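Local coordinates for protein flavin-containing monooxygenase (Allium sativum, PDB 6WPU) that oxidises the sulfur of S-allyl-L-cysteine as a flavin-dependent S-monooxygenase of garlic, probably by way of an oxygenated form of its bound FAD, at residues P318-V323 against S363-K368; D400-L405 against S412-W417. All coordinates share one frame; numbering follows the deposited sequence.

Contact 1: P318-V323 against S363-K368. With SO4 (sulfate ion), chain F.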
loop_
_atom_site.group_PDB
_atom_site.type_symbol
_atom_site.label_atom_id
_atom_site.label_comp_id
_atom_site.label_asym_id
_atom_site.label_seq_id
_atom_site.Cartn_x
_atom_site.Cartn_y
_atom_site.Cartn_z
ATOM N N PRO A 318 11.686 3.634 -15.722
ATOM C CA PRO A 318 10.331 3.702 -16.307
ATOM C C PRO A 318 9.520 2.389 -16.308
ATOM O O PRO A 318 10.085 1.300 -16.504
ATOM C CB PRO A 318 10.600 4.168 -17.744
ATOM C CG PRO A 318 12.021 3.811 -18.013
ATOM C CD PRO A 318 12.720 4.003 -16.700
ATOM N N LEU A 319 8.215 2.506 -16.040
ATOM C CA LEU A 319 7.307 1.363 -15.971
ATOM C C LEU A 319 6.118 1.626 -16.878
ATOM O O LEU A 319 5.373 2.592 -16.671
ATOM C CB LEU A 319 6.815 1.099 -14.549
ATOM C CG LEU A 319 7.833 0.644 -13.505
ATOM C CD1 LEU A 319 7.129 0.344 -12.193
ATOM C CD2 LEU A 319 8.622 -0.558 -14.015
ATOM N N TYR A 320 5.943 0.764 -17.872
ATOM C CA TYR A 320 4.806 0.874 -18.767
ATOM C C TYR A 320 3.552 0.472 -18.003
ATOM O O TYR A 320 3.508 -0.618 -17.415
ATOM C CB TYR A 320 5.032 -0.011 -19.995
ATOM C CG TYR A 320 3.857 -0.085 -20.925
ATOM C CD1 TYR A 320 3.350 1.068 -21.547
ATOM C CD2 TYR A 320 3.238 -1.303 -21.176
ATOM C CE1 TYR A 320 2.261 0.992 -22.410
ATOM C CE2 TYR A 320 2.150 -1.390 -22.026
ATOM C CZ TYR A 320 1.669 -0.247 -22.645
ATOM O OH TYR A 320 0.591 -0.361 -23.491
ATOM N N LYS A 321 2.561 1.374 -17.965
ATOM C CA LYS A 321 1.315 1.161 -17.217
ATOM C C LYS A 321 1.591 0.827 -15.747
ATOM O O LYS A 321 0.826 0.099 -15.109
ATOM C CB LYS A 321 0.460 0.067 -17.869
ATOM C CG LYS A 321 0.129 0.313 -19.342
ATOM C CD LYS A 321 -0.510 1.692 -19.525
ATOM C CE LYS A 321 -1.054 1.862 -20.935
ATOM N NZ LYS A 321 -1.462 3.259 -21.201
ATOM N N HIS A 322 2.697 1.353 -15.206
ATOM C CA HIS A 322 3.111 1.159 -13.812
ATOM C C HIS A 322 3.514 -0.284 -13.508
ATOM O O HIS A 322 3.612 -0.665 -12.329
ATOM C CB HIS A 322 2.026 1.598 -12.804
ATOM C CG HIS A 322 1.430 2.950 -13.077
ATOM N ND1 HIS A 322 2.039 4.128 -12.691
ATOM C CD2 HIS A 322 0.259 3.307 -13.660
ATOM C CE1 HIS A 322 1.282 5.152 -13.049
ATOM N NE2 HIS A 322 0.195 4.682 -13.633
ATOM N N VAL A 323 3.781 -1.096 -14.537
ATOM C CA VAL A 323 3.957 -2.530 -14.350
ATOM C C VAL A 323 5.258 -3.035 -14.969
ATOM O O VAL A 323 6.039 -3.722 -14.301
ATOM C CB VAL A 323 2.742 -3.296 -14.919
ATOM C CG1 VAL A 323 3.039 -4.801 -15.043
ATOM C CG2 VAL A 323 1.533 -3.088 -14.027
ATOM N N SER A 363 -0.638 -9.444 -26.403
ATOM C CA SER A 363 0.650 -8.878 -26.755
ATOM C C SER A 363 0.878 -7.554 -26.033
ATOM O O SER A 363 -0.062 -6.869 -25.623
ATOM C CB SER A 363 0.741 -8.674 -28.270
ATOM O OG SER A 363 2.065 -8.374 -28.664
ATOM N N LEU A 364 2.148 -7.213 -25.864
ATOM C CA LEU A 364 2.605 -5.890 -25.460
ATOM C C LEU A 364 3.021 -5.095 -26.693
ATOM O O LEU A 364 3.279 -5.675 -27.748
ATOM C CB LEU A 364 3.784 -6.012 -24.489
ATOM C CG LEU A 364 3.476 -6.472 -23.064
ATOM C CD1 LEU A 364 4.759 -6.709 -22.253
ATOM C CD2 LEU A 364 2.578 -5.437 -22.365
ATOM N N PRO A 365 3.087 -3.758 -26.615
ATOM C CA PRO A 365 3.662 -2.997 -27.736
ATOM C C PRO A 365 5.149 -3.286 -27.873
ATOM O O PRO A 365 5.714 -4.003 -27.040
ATOM C CB PRO A 365 3.418 -1.529 -27.340
ATOM C CG PRO A 365 2.443 -1.563 -26.217
ATOM C CD PRO A 365 2.673 -2.873 -25.512
ATOM N N THR A 366 5.806 -2.719 -28.882
ATOM C CA THR A 366 7.256 -2.828 -28.943
ATOM C C THR A 366 7.899 -2.076 -27.776
ATOM O O THR A 366 7.288 -1.214 -27.140
ATOM C CB THR A 366 7.797 -2.271 -30.262
ATOM O OG1 THR A 366 7.686 -0.845 -30.260
ATOM C CG2 THR A 366 7.034 -2.834 -31.457
ATOM N N LYS A 367 9.160 -2.419 -27.499
ATOM C CA LYS A 367 9.900 -1.732 -26.446
ATOM C C LYS A 367 9.913 -0.229 -26.674
ATOM O O LYS A 367 9.752 0.555 -25.728
ATOM C CB LYS A 367 11.329 -2.261 -26.372
ATOM C CG LYS A 367 11.446 -3.683 -25.863
ATOM C CD LYS A 367 12.900 -4.110 -25.780
ATOM C CE LYS A 367 13.029 -5.558 -25.307
ATOM N NZ LYS A 367 12.699 -6.520 -26.400
ATOM N N LYS A 368 10.118 0.190 -27.924
ATOM C CA LYS A 368 10.129 1.614 -28.239
ATOM C C LYS A 368 8.769 2.243 -27.970
ATOM O O LYS A 368 8.685 3.348 -27.423
ATOM C CB LYS A 368 10.543 1.821 -29.698
ATOM C CG LYS A 368 10.854 3.267 -30.069
ATOM C CD LYS A 368 10.947 3.441 -31.587
ATOM C CE LYS A 368 11.269 4.883 -31.951
ATOM N NZ LYS A 368 11.190 5.758 -30.743
HETATM S S SO4 F . 10.797 -4.958 -29.855
HETATM O O1 SO4 F . 11.360 -3.662 -29.494
HETATM O O2 SO4 F . 9.516 -5.159 -29.189
HETATM O O3 SO4 F . 10.573 -4.991 -31.298
HETATM O O4 SO4 F . 11.739 -6.009 -29.449
#
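Tyr320 reaches across to Leu364 and Pro365, and apolar packing by its phenol makes the whole contact. CE2 lies 3.8 Å from Pro365 CD, and OH comes to 3.5 Å from Pro365 CG, so the end of the phenol slants against two ring carbons, neither by face nor by edge. Leu364 meets the same ring differently: its CD2 methyl sits near the ring plane, at the edge, 4.1 Å from CE2. With CG anti to the backbone nitrogen (chi1 174°), Tyr320 is extended toward these partners. A tyrosine suits the place, its length carrying the far end of the ring across to the proline and leucine carbons. Over the centre of one ring face lies CG of Lys321, 3.6 Å above the plane, while Trp353 of helix 343-358 touches both Tyr320 and Leu364.

The tyrosine owes its position to a type II turn from Leu319 to His322, in the loop leading to strand 332-334, the last strand of the parallel sheet in the FAD-binding fold. His322 N closes the turn on Leu319 O at 3.3 Å, and Lys321 takes the left-handed conformation required at its third position.

The polar interactions of 363-368 lie mostly at the start of its helix. Thr366 is the N-cap of helix 367-383, and its own N-H is bonded to Glu369 OE1, consistent with a capping box. A sulfate, probably from the crystallisation liquor, accepts the N-H of Lys367 through both O1 and O2, each at 3.2 Å from Lys367 N; Lys367 NZ adds a weak bond to O4.

Contact 2: D400-L405 against S412-W417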
loop_
_atom_site.group_PDB
_atom_site.type_symbol
_atom_site.label_atom_id
_atom_site.label_comp_id
_atom_site.label_asym_id
_atom_site.label_seq_id
_atom_site.Cartn_x
_atom_site.Cartn_y
_atom_site.Cartn_z
ATOM N N ASP A 400 -10.677 3.635 -14.205
ATOM C CA ASP A 400 -10.387 3.673 -15.634
ATOM C C ASP A 400 -9.124 2.884 -15.947
ATOM O O ASP A 400 -9.046 2.206 -16.979
ATOM C CB ASP A 400 -10.233 5.117 -16.103
ATOM C CG ASP A 400 -11.501 5.935 -15.908
ATOM O OD1 ASP A 400 -12.602 5.339 -15.921
ATOM O OD2 ASP A 400 -11.388 7.168 -15.744
ATOM N N TYR A 401 -8.119 2.983 -15.066
ATOM C CA TYR A 401 -6.924 2.160 -15.193
ATOM C C TYR A 401 -7.271 0.681 -15.075
ATOM O O TYR A 401 -6.861 -0.134 -15.916
ATOM C CB TYR A 401 -5.902 2.573 -14.132
ATOM C CG TYR A 401 -4.688 1.679 -14.060
ATOM C CD1 TYR A 401 -4.581 0.705 -13.078
ATOM C CD2 TYR A 401 -3.648 1.807 -14.971
ATOM C CE1 TYR A 401 -3.468 -0.113 -12.994
ATOM C CE2 TYR A 401 -2.526 0.978 -14.907
ATOM C CZ TYR A 401 -2.446 0.018 -13.917
ATOM O OH TYR A 401 -1.331 -0.809 -13.842
ATOM N N ASP A 402 -8.013 0.314 -14.022
ATOM C CA ASP A 402 -8.501 -1.058 -13.886
ATOM C C ASP A 402 -9.230 -1.510 -15.146
ATOM O O ASP A 402 -8.991 -2.611 -15.653
ATOM C CB ASP A 402 -9.439 -1.179 -12.685
ATOM C CG ASP A 402 -8.718 -1.117 -11.350
ATOM O OD1 ASP A 402 -7.469 -1.189 -11.305
ATOM O OD2 ASP A 402 -9.429 -1.003 -10.333
ATOM N N ASP A 403 -10.142 -0.674 -15.659
ATOM C CA ASP A 403 -10.912 -1.070 -16.835
ATOM C C ASP A 403 -10.012 -1.254 -18.049
ATOM O O ASP A 403 -10.250 -2.150 -18.868
ATOM C CB ASP A 403 -12.007 -0.048 -17.135
ATOM C CG ASP A 403 -13.198 -0.174 -16.201
ATOM O OD1 ASP A 403 -13.288 -1.190 -15.489
ATOM O OD2 ASP A 403 -14.042 0.750 -16.173
ATOM N N TRP A 404 -8.982 -0.411 -18.196
ATOM C CA TRP A 404 -8.022 -0.625 -19.275
ATOM C C TRP A 404 -7.371 -2.003 -19.155
ATOM O O TRP A 404 -7.235 -2.728 -20.149
ATOM C CB TRP A 404 -6.956 0.473 -19.279
ATOM C CG TRP A 404 -6.026 0.353 -20.450
ATOM C CD1 TRP A 404 -6.181 0.923 -21.676
ATOM C CD2 TRP A 404 -4.816 -0.422 -20.518
ATOM N NE1 TRP A 404 -5.142 0.563 -22.505
ATOM C CE2 TRP A 404 -4.292 -0.262 -21.818
ATOM C CE3 TRP A 404 -4.129 -1.228 -19.606
ATOM C CZ2 TRP A 404 -3.112 -0.873 -22.230
ATOM C CZ3 TRP A 404 -2.950 -1.842 -20.015
ATOM C CH2 TRP A 404 -2.452 -1.654 -21.316
ATOM N N LEU A 405 -6.980 -2.385 -17.943
ATOM C CA LEU A 405 -6.429 -3.716 -17.738
ATOM C C LEU A 405 -7.468 -4.786 -18.053
ATOM O O LEU A 405 -7.172 -5.769 -18.741
ATOM C CB LEU A 405 -5.919 -3.856 -16.302
ATOM C CG LEU A 405 -4.671 -3.056 -15.909
ATOM C CD1 LEU A 405 -4.448 -3.088 -14.398
ATOM C CD2 LEU A 405 -3.466 -3.586 -16.633
ATOM N N SER A 412 -14.379 -8.597 -17.292
ATOM C CA SER A 412 -15.430 -7.627 -17.025
ATOM C C SER A 412 -14.841 -6.354 -16.431
ATOM O O SER A 412 -13.790 -6.374 -15.790
ATOM C CB SER A 412 -16.456 -8.213 -16.061
ATOM O OG SER A 412 -17.176 -9.256 -16.687
ATOM N N CYS A 413 -15.525 -5.240 -16.670
ATOM C CA CYS A 413 -15.155 -3.938 -16.127
ATOM C C CYS A 413 -15.612 -3.808 -14.671
ATOM O O CYS A 413 -16.428 -4.590 -14.179
ATOM C CB CYS A 413 -15.757 -2.811 -16.982
ATOM S SG CYS A 413 -15.015 -2.627 -18.663
ATOM N N ILE A 414 -15.056 -2.810 -13.975
ATOM C CA ILE A 414 -15.423 -2.580 -12.583
ATOM C C ILE A 414 -16.911 -2.251 -12.497
ATOM O O ILE A 414 -17.456 -1.507 -13.329
ATOM C CB ILE A 414 -14.557 -1.461 -11.980
ATOM C CG1 ILE A 414 -13.091 -1.900 -11.899
ATOM C CG2 ILE A 414 -15.054 -1.048 -10.591
ATOM C CD1 ILE A 414 -12.860 -3.167 -11.079
ATOM N N GLU A 415 -17.580 -2.838 -11.500
ATOM C CA GLU A 415 -19.012 -2.638 -11.324
ATOM C C GLU A 415 -19.308 -1.171 -11.014
ATOM O O GLU A 415 -18.501 -0.466 -10.398
ATOM C CB GLU A 415 -19.548 -3.527 -10.195
ATOM C CG GLU A 415 -19.120 -4.992 -10.214
ATOM C CD GLU A 415 -17.853 -5.237 -9.398
ATOM O OE1 GLU A 415 -16.956 -4.364 -9.412
ATOM O OE2 GLU A 415 -17.760 -6.291 -8.726
ATOM N N GLU A 416 -20.486 -0.714 -11.446
ATOM C CA GLU A 416 -20.866 0.677 -11.205
ATOM C C GLU A 416 -21.050 0.956 -9.721
ATOM O O GLU A 416 -20.648 2.020 -9.232
ATOM C CB GLU A 416 -22.145 1.031 -11.968
ATOM C CG GLU A 416 -21.899 1.487 -13.385
ATOM C CD GLU A 416 -21.857 0.332 -14.359
ATOM O OE1 GLU A 416 -22.176 -0.800 -13.935
ATOM O OE2 GLU A 416 -21.510 0.562 -15.542
ATOM N N TRP A 417 -21.661 0.018 -8.989
ATOM C CA TRP A 417 -21.817 0.206 -7.551
ATOM C C TRP A 417 -20.465 0.384 -6.863
ATOM O O TRP A 417 -20.371 1.090 -5.852
ATOM C CB TRP A 417 -22.597 -0.968 -6.939
ATOM C CG TRP A 417 -21.895 -2.298 -6.994
ATOM C CD1 TRP A 417 -22.161 -3.323 -7.853
ATOM C CD2 TRP A 417 -20.808 -2.753 -6.151
ATOM N NE1 TRP A 417 -21.313 -4.382 -7.606
ATOM C CE2 TRP A 417 -20.474 -4.058 -6.570
ATOM C CE3 TRP A 417 -20.094 -2.181 -5.083
ATOM C CZ2 TRP A 417 -19.449 -4.799 -5.969
ATOM C CZ3 TRP A 417 -19.069 -2.913 -4.492
ATOM C CH2 TRP A 417 -18.760 -4.212 -4.934
HETATM O O HOH W 1 -16.296 0.237 -14.770
#
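The carboxylate of Asp403 is the flat group that meets Cys413 and Ile414. Cys413 lies over one of its faces, with SG 3.9 Å from Asp403 CG and CB 3.3 Å from Asp403 OD1. OD1 receives the backbone N-H of Ile414 on its syn lone pair, the side of the other oxygen, at 2.8 Å and almost straight (170°). Two rings on the same helix are packed from within it: Leu405 CG lies over one face of Tyr401, offset toward the rim, and Leu405 CD2 touches Trp404 in plane at an edge.

Asp403 OD2 accepts a water at 2.7 Å that also donates to Ile414 O, so one carboxylate serves both the N-H and, through water, the C=O of a single residue. A short acidic side chain suits this task, since CG stands beside the backbone N (chi1 -77°) and swings the oxygens to the incoming chain. Replacing it with an alanine would probably leave Ile414 N without its acceptor and Arg419, salt-bridged to OD2, with one carboxylate fewer.

Beside this polar grip, Ile414 CG1 packs on Asp402 CB at 3.8 Å. The branched isoleucine turns inward, also touching Leu101, while Asp402 lies against Leu346 and Leu349 of helix 343-358.

The contact ties helix 398-409 to the connection that leads, through the N-cap residue Glu415, into helix 416-431. Arg419 on that second helix also pairs with Asp400, and its charge would be expected to favour the ionised form of Asp403, strengthening its hold on the Ile414 amide.

Both contacts are partly buried and lie well away from the centre of the chain, their centres about 20 Å apart, yet helix 398-409 joins them. It forms one side of contact 2, and its opposite flank meets the turn of contact 1: Lys321 O lies 2.7 Å from Tyr401 OH, a probable hydrogen bond, and Lys321 makes a cation-pi pairing with Trp404. Helix 343-358 backs both. Contact 1 sets a buried Tyr320 against partly exposed Leu364 and Pro365, whereas contact 2 runs from buried Asp402 and Ile414 out to exposed Cys413. Contact 1 joins segments 40 residues apart by apolar packing; contact 2 fixes a connection of seven through a carboxylate, a backbone amide and water.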